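Local coordinates for protein DNA helicase RecQ (Deinococcus radiodurans, PDB 4Q48) that probably couples ATP hydrolysis to unwinding duplex DNA, moving in the 3'-5' direction, here as the catalytic core of a longer RecQ helicase, at residues A[303-308]-A[325-330]; A[27-32]-A[52-57]. All coordinates share one frame; numbering follows the deposited sequence.

Read from the N terminus, contact 2 comes first: residues 27-32 lead into helix 29-37, the chain passes through strand 42-45 and the P-loop, and the loop is closed when residues 52-57 of helix 50-62 pack back against the first helix. Much later, in the second RecA-like domain, contact 1 closes a second loop, from strand 305-310 through helix 317-324 to residues 325-330. The two loops lie in series and neither nest nor cross. Each stays within its own domain: contact 2 holds residues of the ADP site, and contact 1, through Arg-329, probably borders the same cleft. The centres of the contacts are 25 Å apart and their nearest atoms about 11 Å, without touching.

Contact 1 (A[303-308]-A[325-330]); sequences PNVRFV and GRAGRD
Val-305 and Ala-327 meet where a central strand runs beside the loop 325-330, part of the conserved helicase motif VI of the RecQ family. The valine can be followed outward from the chain. Its CB faces the loop and lies 3.6 Å from Arg-326 O. With CG1 anti to the backbone N (chi1 172°), that methyl reaches Ala-327 CA at 3.9 Å, while CG2 rests near the same Arg-326 carbonyl. Ala-327 CB packs on Val-305 CG1 at 4.2 Å and bridges to the next inward-facing residue of the strand, 4.1 Å from Val-308 CG2, so one small methyl serves two valines.

The backbone adds a nearly straight bond from Gly-328 N to Val-305 O (2.9 Å, 164° at the hydrogen). Ser-334 OG is also hydrogen-bonded to this carbonyl oxygen, which is thus gripped from the loop and from strand 334-340.

Arg-306 leaves the strand on the side facing away from the loop, but bends at chi2 and chi3 and brings its guanidinium back to Asp-330. The two side chains cross at about a right angle, their flat groups turned 40° apart. Arg-306 NH2 forms a salt bridge with Asp-330 OD2, at a modelled separation too short to be trusted in detail, and Arg-306 NH1 adds a weak bond of 3.4 Å to Asp-330 OD1. OD1 also accepts from Leu-332 N, which would help fix the carboxylate's rotation.

Within the loop, Arg-329 NE makes a weak bond to Gly-325 O, and the polar end of Arg-326 is held by Tyr-242 OH. The whole contact lies in the second RecA-like domain: strand 305-310 runs between parallel strands 238-242 and 334-340, and the loop links helix 317-324 to the latter strand.

Contact 2 (A[27-32]-A[52-57]); sequences GVQGEI and KSLCYQ
The P-loop of the first RecA-like domain ends in helix 50-62, and this contact sets the start of that helix against Gln-29 and Ile-32 of helix 29-37. Gln-29, Lys-52 and Ser-53 all belong to the ADP site seen in this protein, although no nucleotide is bound here. Across the interface the nearest CA atoms are those of Ile-32 and Cys-55, 6.5 Å apart.

Gln-29 points at the second helix. Its CG is anti to the carbonyl carbon (chi1 -50°) and the chain runs extended from there, which carries the amide across the gap. There it crosses Leu-54 at about a right angle, with Gln-29 CD 3.9 Å from Leu-54 CD2. One turn further on, Ile-32 presents two branches to the cysteine: CG2 lies 3.9 Å from Cys-55 CB, and CD1 comes to 4.1 Å from Cys-55 SG. The sulfur is thus lodged between the isoleucine and the glutamine, 4.5 Å from Gln-29 CD. No hydrogen bond joins the two segments; they meet by packing of buried side chains.

An alanine in place of Gln-29 would probably open a gap beside Leu-54 CD2 and Cys-55 SG and take a polar group from the nucleotide site.

Around this pair, Leu-54 also touches Leu-16 and Trp-20 of helix 10-20, and Cys-55 reaches Leu-179 of strand 176-180. Lys-52 turns away from helix 29-37 and forms a salt bridge with Asp-145, the aspartate of the DEAH sequence. A glutamine set beside the Walker A lysine helix, as here, is characteristic of motif 0 in RecQ helicases, the counterpart of the DEAD-box Q motif.

Contact 1 (A[303-308]-A[325-330])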
ATOM      1  N   PRO A 303      -2.942  10.204 -19.752  1.00 42.82           N
ATOM      2  CA  PRO A 303      -4.282  10.128 -19.177  1.00 43.47           C
ATOM      3  C   PRO A 303      -5.096   9.051 -19.857  1.00 45.98           C
ATOM      4  O   PRO A 303      -6.131   8.622 -19.361  1.00 50.96           O
ATOM      5  CB  PRO A 303      -4.867  11.518 -19.466  1.00 42.73           C
ATOM      6  CG  PRO A 303      -3.803  12.271 -20.275  1.00 41.23           C
ATOM      7  CD  PRO A 303      -2.864  11.246 -20.785  1.00 46.55           C
ATOM      8  N   ASN A 304      -4.522   8.543 -20.930  1.00 44.77           N
ATOM      9  CA  ASN A 304      -5.201   7.926 -22.045  1.00 40.77           C
ATOM     10  C   ASN A 304      -4.956   6.387 -22.071  1.00 43.39           C
ATOM     11  O   ASN A 304      -5.190   5.712 -23.085  1.00 45.65           O
ATOM     12  CB  ASN A 304      -4.641   8.646 -23.295  1.00 40.82           C
ATOM     13  CG  ASN A 304      -5.432   8.410 -24.551  1.00 40.56           C
ATOM     14  OD1 ASN A 304      -6.645   8.253 -24.532  1.00 43.79           O
ATOM     15  ND2 ASN A 304      -4.732   8.385 -25.668  1.00 46.11           N
ATOM     16  N   VAL A 305      -4.439   5.843 -20.965  1.00 37.88           N
ATOM     17  CA  VAL A 305      -3.897   4.477 -20.938  1.00 36.53           C
ATOM     18  C   VAL A 305      -4.950   3.374 -20.745  1.00 35.41           C
ATOM     19  O   VAL A 305      -5.581   3.250 -19.693  1.00 30.14           O
ATOM     20  CB  VAL A 305      -2.822   4.320 -19.823  1.00 37.66           C
ATOM     21  CG1 VAL A 305      -2.419   2.881 -19.670  1.00 34.62           C
ATOM     22  CG2 VAL A 305      -1.600   5.185 -20.110  1.00 37.55           C
ATOM     23  N   ARG A 306      -5.067   2.521 -21.752  1.00 35.28           N
ATOM     24  CA  ARG A 306      -6.175   1.587 -21.849  1.00 35.99           C
ATOM     25  C   ARG A 306      -5.922   0.225 -21.201  1.00 37.16           C
ATOM     26  O   ARG A 306      -6.871  -0.471 -20.855  1.00 36.78           O
ATOM     27  CB  ARG A 306      -6.533   1.399 -23.324  1.00 39.41           C
ATOM     28  CG  ARG A 306      -7.570   2.368 -23.773  1.00 36.48           C
ATOM     29  CD  ARG A 306      -8.693   2.398 -22.778  1.00 37.55           C
ATOM     30  NE  ARG A 306      -9.272   3.718 -22.716  1.00 41.99           N
ATOM     31  CZ  ARG A 306      -9.064   4.581 -21.733  1.00 40.74           C
ATOM     32  NH1 ARG A 306      -8.380   4.236 -20.674  1.00 40.60           N
ATOM     33  NH2 ARG A 306      -9.616   5.774 -21.781  1.00 51.52           N
ATOM     34  N   PHE A 307      -4.661  -0.170 -21.053  1.00 34.67           N
ATOM     35  CA  PHE A 307      -4.359  -1.383 -20.312  1.00 32.18           C
ATOM     36  C   PHE A 307      -2.978  -1.388 -19.653  1.00 41.01           C
ATOM     37  O   PHE A 307      -2.044  -0.687 -20.092  1.00 38.18           O
ATOM     38  CB  PHE A 307      -4.494  -2.607 -21.216  1.00 35.03           C
ATOM     39  CG  PHE A 307      -3.413  -2.742 -22.278  1.00 37.06           C
ATOM     40  CD1 PHE A 307      -3.598  -2.222 -23.553  1.00 38.32           C
ATOM     41  CD2 PHE A 307      -2.260  -3.468 -22.028  1.00 36.40           C
ATOM     42  CE1 PHE A 307      -2.645  -2.388 -24.529  1.00 38.25           C
ATOM     43  CE2 PHE A 307      -1.295  -3.635 -23.016  1.00 39.22           C
ATOM     44  CZ  PHE A 307      -1.494  -3.092 -24.265  1.00 40.05           C
ATOM     45  N   VAL A 308      -2.872  -2.165 -18.576  1.00 36.04           N
ATOM     46  CA  VAL A 308      -1.580  -2.514 -18.025  1.00 33.61           C
ATOM     47  C   VAL A 308      -1.459  -4.021 -17.945  1.00 33.28           C
ATOM     48  O   VAL A 308      -2.248  -4.692 -17.270  1.00 34.06           O
ATOM     49  CB  VAL A 308      -1.337  -1.894 -16.658  1.00 32.63           C
ATOM     50  CG1 VAL A 308      -0.176  -2.578 -15.996  1.00 34.15           C
ATOM     51  CG2 VAL A 308      -1.007  -0.434 -16.827  1.00 34.74           C
ATOM     52  N   GLY A 325      -2.277   1.034 -11.539  1.00 38.37           N
ATOM     53  CA  GLY A 325      -2.939   2.296 -11.302  1.00 33.51           C
ATOM     54  C   GLY A 325      -2.622   3.358 -12.318  1.00 32.83           C
ATOM     55  O   GLY A 325      -3.245   4.404 -12.328  1.00 39.16           O
ATOM     56  N   ARG A 326      -1.653   3.105 -13.183  1.00 34.54           N
ATOM     57  CA  ARG A 326      -1.311   4.078 -14.214  1.00 35.02           C
ATOM     58  C   ARG A 326      -2.285   4.027 -15.352  1.00 39.18           C
ATOM     59  O   ARG A 326      -2.190   4.798 -16.308  1.00 50.19           O
ATOM     60  CB  ARG A 326       0.096   3.845 -14.753  1.00 30.55           C
ATOM     61  CG  ARG A 326       1.174   4.070 -13.752  1.00 34.38           C
ATOM     62  CD  ARG A 326       2.461   4.361 -14.426  1.00 43.37           C
ATOM     63  NE  ARG A 326       3.383   5.064 -13.545  1.00 48.82           N
ATOM     64  CZ  ARG A 326       4.261   4.446 -12.771  1.00 57.00           C
ATOM     65  NH1 ARG A 326       4.309   3.117 -12.774  1.00 53.78           N
ATOM     66  NH2 ARG A 326       5.089   5.149 -12.002  1.00 62.72           N
ATOM     67  N   ALA A 327      -3.258   3.146 -15.223  1.00 36.91           N
ATOM     68  CA  ALA A 327      -4.224   2.937 -16.265  1.00 35.65           C
ATOM     69  C   ALA A 327      -5.448   3.758 -15.967  1.00 34.07           C
ATOM     70  O   ALA A 327      -5.655   4.145 -14.835  1.00 34.77           O
ATOM     71  CB  ALA A 327      -4.572   1.470 -16.378  1.00 37.66           C
ATOM     72  N   GLY A 328      -6.195   4.094 -17.015  1.00 33.55           N
ATOM     73  CA  GLY A 328      -7.494   4.700 -16.891  1.00 31.92           C
ATOM     74  C   GLY A 328      -7.546   5.983 -16.097  1.00 35.50           C
ATOM     75  O   GLY A 328      -8.487   6.202 -15.344  1.00 37.77           O
ATOM     76  N   ARG A 329      -6.570   6.855 -16.291  1.00 37.68           N
ATOM     77  CA  ARG A 329      -6.530   8.082 -15.512  1.00 42.42           C
ATOM     78  C   ARG A 329      -7.456   9.099 -16.152  1.00 43.87           C
ATOM     79  O   ARG A 329      -7.535  10.244 -15.714  1.00 42.64           O
ATOM     80  CB  ARG A 329      -5.100   8.616 -15.373  1.00 45.50           C
ATOM     81  CG  ARG A 329      -4.246   7.733 -14.480  1.00 39.72           C
ATOM     82  CD  ARG A 329      -4.315   8.088 -13.011  1.00 43.00           C
ATOM     83  NE  ARG A 329      -3.304   7.326 -12.274  1.00 48.73           N
ATOM     84  CZ  ARG A 329      -2.885   7.600 -11.041  1.00 46.00           C
ATOM     85  NH1 ARG A 329      -3.356   8.659 -10.401  1.00 44.03           N
ATOM     86  NH2 ARG A 329      -1.963   6.826 -10.468  1.00 51.63           N
ATOM     87  N   ASP A 330      -8.140   8.679 -17.212  1.00 42.59           N
ATOM     88  CA  ASP A 330      -9.162   9.527 -17.816  1.00 42.62           C
ATOM     89  C   ASP A 330     -10.573   9.090 -17.399  1.00 41.64           C
ATOM     90  O   ASP A 330     -11.562   9.559 -17.959  1.00 37.67           O
ATOM     91  CB  ASP A 330      -9.040   9.505 -19.330  1.00 36.42           C
ATOM     92  CG  ASP A 330      -9.201   8.089 -19.916  1.00 44.33           C
ATOM     93  OD1 ASP A 330      -9.347   7.095 -19.142  1.00 37.89           O
ATOM     94  OD2 ASP A 330      -9.177   7.984 -21.167  1.00 39.03           O
TER

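Contact 2 (A[27-32]-A[52-57])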
ATOM      1  N   GLY A  27     -14.561  12.405  -0.597  1.00 70.96           N
ATOM      2  CA  GLY A  27     -14.506  11.273   0.303  1.00 72.05           C
ATOM      3  C   GLY A  27     -14.340  11.733   1.739  1.00 73.34           C
ATOM      4  O   GLY A  27     -15.109  12.562   2.229  1.00 74.92           O
ATOM      5  N   VAL A  28     -13.326  11.205   2.412  1.00 70.24           N
ATOM      6  CA  VAL A  28     -13.125  11.481   3.831  1.00 70.11           C
ATOM      7  C   VAL A  28     -12.299  12.741   4.150  1.00 72.04           C
ATOM      8  O   VAL A  28     -11.956  12.973   5.312  1.00 67.75           O
ATOM      9  CB  VAL A  28     -12.451  10.276   4.522  1.00 63.70           C
ATOM     10  CG1 VAL A  28     -13.153   9.004   4.143  1.00 71.99           C
ATOM     11  CG2 VAL A  28     -10.995  10.185   4.138  1.00 63.45           C
ATOM     12  N   GLN A  29     -11.968  13.553   3.147  1.00 72.46           N
ATOM     13  CA  GLN A  29     -11.054  14.668   3.401  1.00 70.69           C
ATOM     14  C   GLN A  29     -11.631  15.801   4.243  1.00 69.45           C
ATOM     15  O   GLN A  29     -10.893  16.443   4.983  1.00 69.31           O
ATOM     16  CB  GLN A  29     -10.557  15.259   2.088  1.00 68.61           C
ATOM     17  CG  GLN A  29     -10.026  14.258   1.091  1.00 72.94           C
ATOM     18  CD  GLN A  29      -9.202  14.934  -0.011  1.00 79.65           C
ATOM     19  OE1 GLN A  29      -7.994  14.680  -0.152  1.00 74.68           O
ATOM     20  NE2 GLN A  29      -9.850  15.833  -0.777  1.00 66.51           N
ATOM     21  N   GLY A  30     -12.938  16.020   4.170  1.00 68.49           N
ATOM     22  CA  GLY A  30     -13.572  17.014   5.010  1.00 66.25           C
ATOM     23  C   GLY A  30     -13.392  16.632   6.460  1.00 68.07           C
ATOM     24  O   GLY A  30     -12.997  17.456   7.297  1.00 66.83           O
ATOM     25  N   GLU A  31     -13.656  15.364   6.750  1.00 69.40           N
ATOM     26  CA  GLU A  31     -13.473  14.842   8.094  1.00 66.86           C
ATOM     27  C   GLU A  31     -12.020  15.023   8.514  1.00 66.14           C
ATOM     28  O   GLU A  31     -11.758  15.401   9.657  1.00 64.16           O
ATOM     29  CB  GLU A  31     -13.898  13.363   8.190  1.00 64.68           C
ATOM     30  CG  GLU A  31     -15.412  13.096   8.021  1.00 76.63           C
ATOM     31  CD  GLU A  31     -15.915  13.037   6.567  1.00 82.22           C
ATOM     32  OE1 GLU A  31     -15.120  13.250   5.623  1.00 78.04           O
ATOM     33  OE2 GLU A  31     -17.131  12.776   6.376  1.00 85.42           O
ATOM     34  N   ILE A  32     -11.083  14.738   7.605  1.00 67.28           N
ATOM     35  CA  ILE A  32      -9.655  14.856   7.923  1.00 62.92           C
ATOM     36  C   ILE A  32      -9.211  16.285   8.211  1.00 58.08           C
ATOM     37  O   ILE A  32      -8.568  16.555   9.231  1.00 51.46           O
ATOM     38  CB  ILE A  32      -8.768  14.305   6.798  1.00 58.36           C
ATOM     39  CG1 ILE A  32      -9.019  12.801   6.620  1.00 65.08           C
ATOM     40  CG2 ILE A  32      -7.310  14.535   7.137  1.00 51.81           C
ATOM     41  CD1 ILE A  32      -8.150  12.127   5.559  1.00 59.57           C
ATOM     42  N   LYS A  52      -4.148  14.136  -1.204  1.00 55.40           N
ATOM     43  CA  LYS A  52      -3.448  13.743   0.015  1.00 50.88           C
ATOM     44  C   LYS A  52      -2.608  14.865   0.614  1.00 54.16           C
ATOM     45  O   LYS A  52      -2.386  14.890   1.816  1.00 58.00           O
ATOM     46  CB  LYS A  52      -2.552  12.533  -0.236  1.00 51.87           C
ATOM     47  CG  LYS A  52      -2.296  11.716   1.020  1.00 43.80           C
ATOM     48  CD  LYS A  52      -1.349  10.575   0.773  1.00 40.79           C
ATOM     49  CE  LYS A  52       0.059  11.089   0.560  1.00 47.12           C
ATOM     50  NZ  LYS A  52       1.066  10.062   0.909  1.00 56.57           N
ATOM     51  N   SER A  53      -2.083  15.758  -0.215  1.00 55.23           N
ATOM     52  CA  SER A  53      -1.281  16.863   0.298  1.00 51.27           C
ATOM     53  C   SER A  53      -2.188  17.895   0.955  1.00 52.55           C
ATOM     54  O   SER A  53      -1.807  18.542   1.919  1.00 48.46           O
ATOM     55  CB  SER A  53      -0.463  17.499  -0.812  1.00 49.22           C
ATOM     56  OG  SER A  53       0.467  16.560  -1.301  1.00 55.83           O
ATOM     57  N   LEU A  54      -3.392  18.029   0.407  1.00 55.46           N
ATOM     58  CA  LEU A  54      -4.435  18.920   0.907  1.00 53.33           C
ATOM     59  C   LEU A  54      -4.678  18.762   2.411  1.00 54.44           C
ATOM     60  O   LEU A  54      -5.068  19.695   3.106  1.00 51.25           O
ATOM     61  CB  LEU A  54      -5.726  18.612   0.158  1.00 56.46           C
ATOM     62  CG  LEU A  54      -7.020  19.374   0.396  1.00 65.25           C
ATOM     63  CD1 LEU A  54      -6.893  20.798  -0.101  1.00 72.74           C
ATOM     64  CD2 LEU A  54      -8.144  18.665  -0.315  1.00 68.41           C
ATOM     65  N   CYS A  55      -4.460  17.544   2.885  1.00 53.37           N
ATOM     66  CA  CYS A  55      -4.791  17.144   4.233  1.00 47.57           C
ATOM     67  C   CYS A  55      -3.878  17.744   5.294  1.00 54.81           C
ATOM     68  O   CYS A  55      -4.200  17.702   6.487  1.00 58.25           O
ATOM     69  CB  CYS A  55      -4.785  15.624   4.309  1.00 50.97           C
ATOM     70  SG  CYS A  55      -6.147  14.898   3.339  1.00 62.80           S
ATOM     71  N   TYR A  56      -2.722  18.257   4.891  1.00 47.17           N
ATOM     72  CA  TYR A  56      -1.920  19.014   5.830  1.00 44.48           C
ATOM     73  C   TYR A  56      -1.717  20.443   5.365  1.00 46.76           C
ATOM     74  O   TYR A  56      -1.585  21.345   6.185  1.00 53.21           O
ATOM     75  CB  TYR A  56      -0.573  18.342   6.095  1.00 47.43           C
ATOM     76  CG  TYR A  56       0.315  18.147   4.898  1.00 48.65           C
ATOM     77  CD1 TYR A  56       1.050  19.200   4.366  1.00 44.28           C
ATOM     78  CD2 TYR A  56       0.462  16.889   4.327  1.00 48.04           C
ATOM     79  CE1 TYR A  56       1.881  19.007   3.264  1.00 50.53           C
ATOM     80  CE2 TYR A  56       1.290  16.686   3.232  1.00 51.44           C
ATOM     81  CZ  TYR A  56       1.998  17.739   2.701  1.00 51.55           C
ATOM     82  OH  TYR A  56       2.825  17.519   1.615  1.00 49.09           O
ATOM     83  N   GLN A  57      -1.684  20.655   4.058  1.00 48.70           N
ATOM     84  CA  GLN A  57      -1.480  21.989   3.498  1.00 45.10           C
ATOM     85  C   GLN A  57      -2.617  22.928   3.863  1.00 47.21           C
ATOM     86  O   GLN A  57      -2.400  24.075   4.239  1.00 48.18           O
ATOM     87  CB  GLN A  57      -1.363  21.896   1.985  1.00 43.61           C
ATOM     88  CG  GLN A  57      -0.069  21.283   1.506  1.00 46.47           C
ATOM     89  CD  GLN A  57      -0.078  21.024   0.020  1.00 46.75           C
ATOM     90  OE1 GLN A  57      -1.128  20.834  -0.585  1.00 46.98           O
ATOM     91  NE2 GLN A  57       1.088  21.051  -0.582  1.00 49.76           N
TER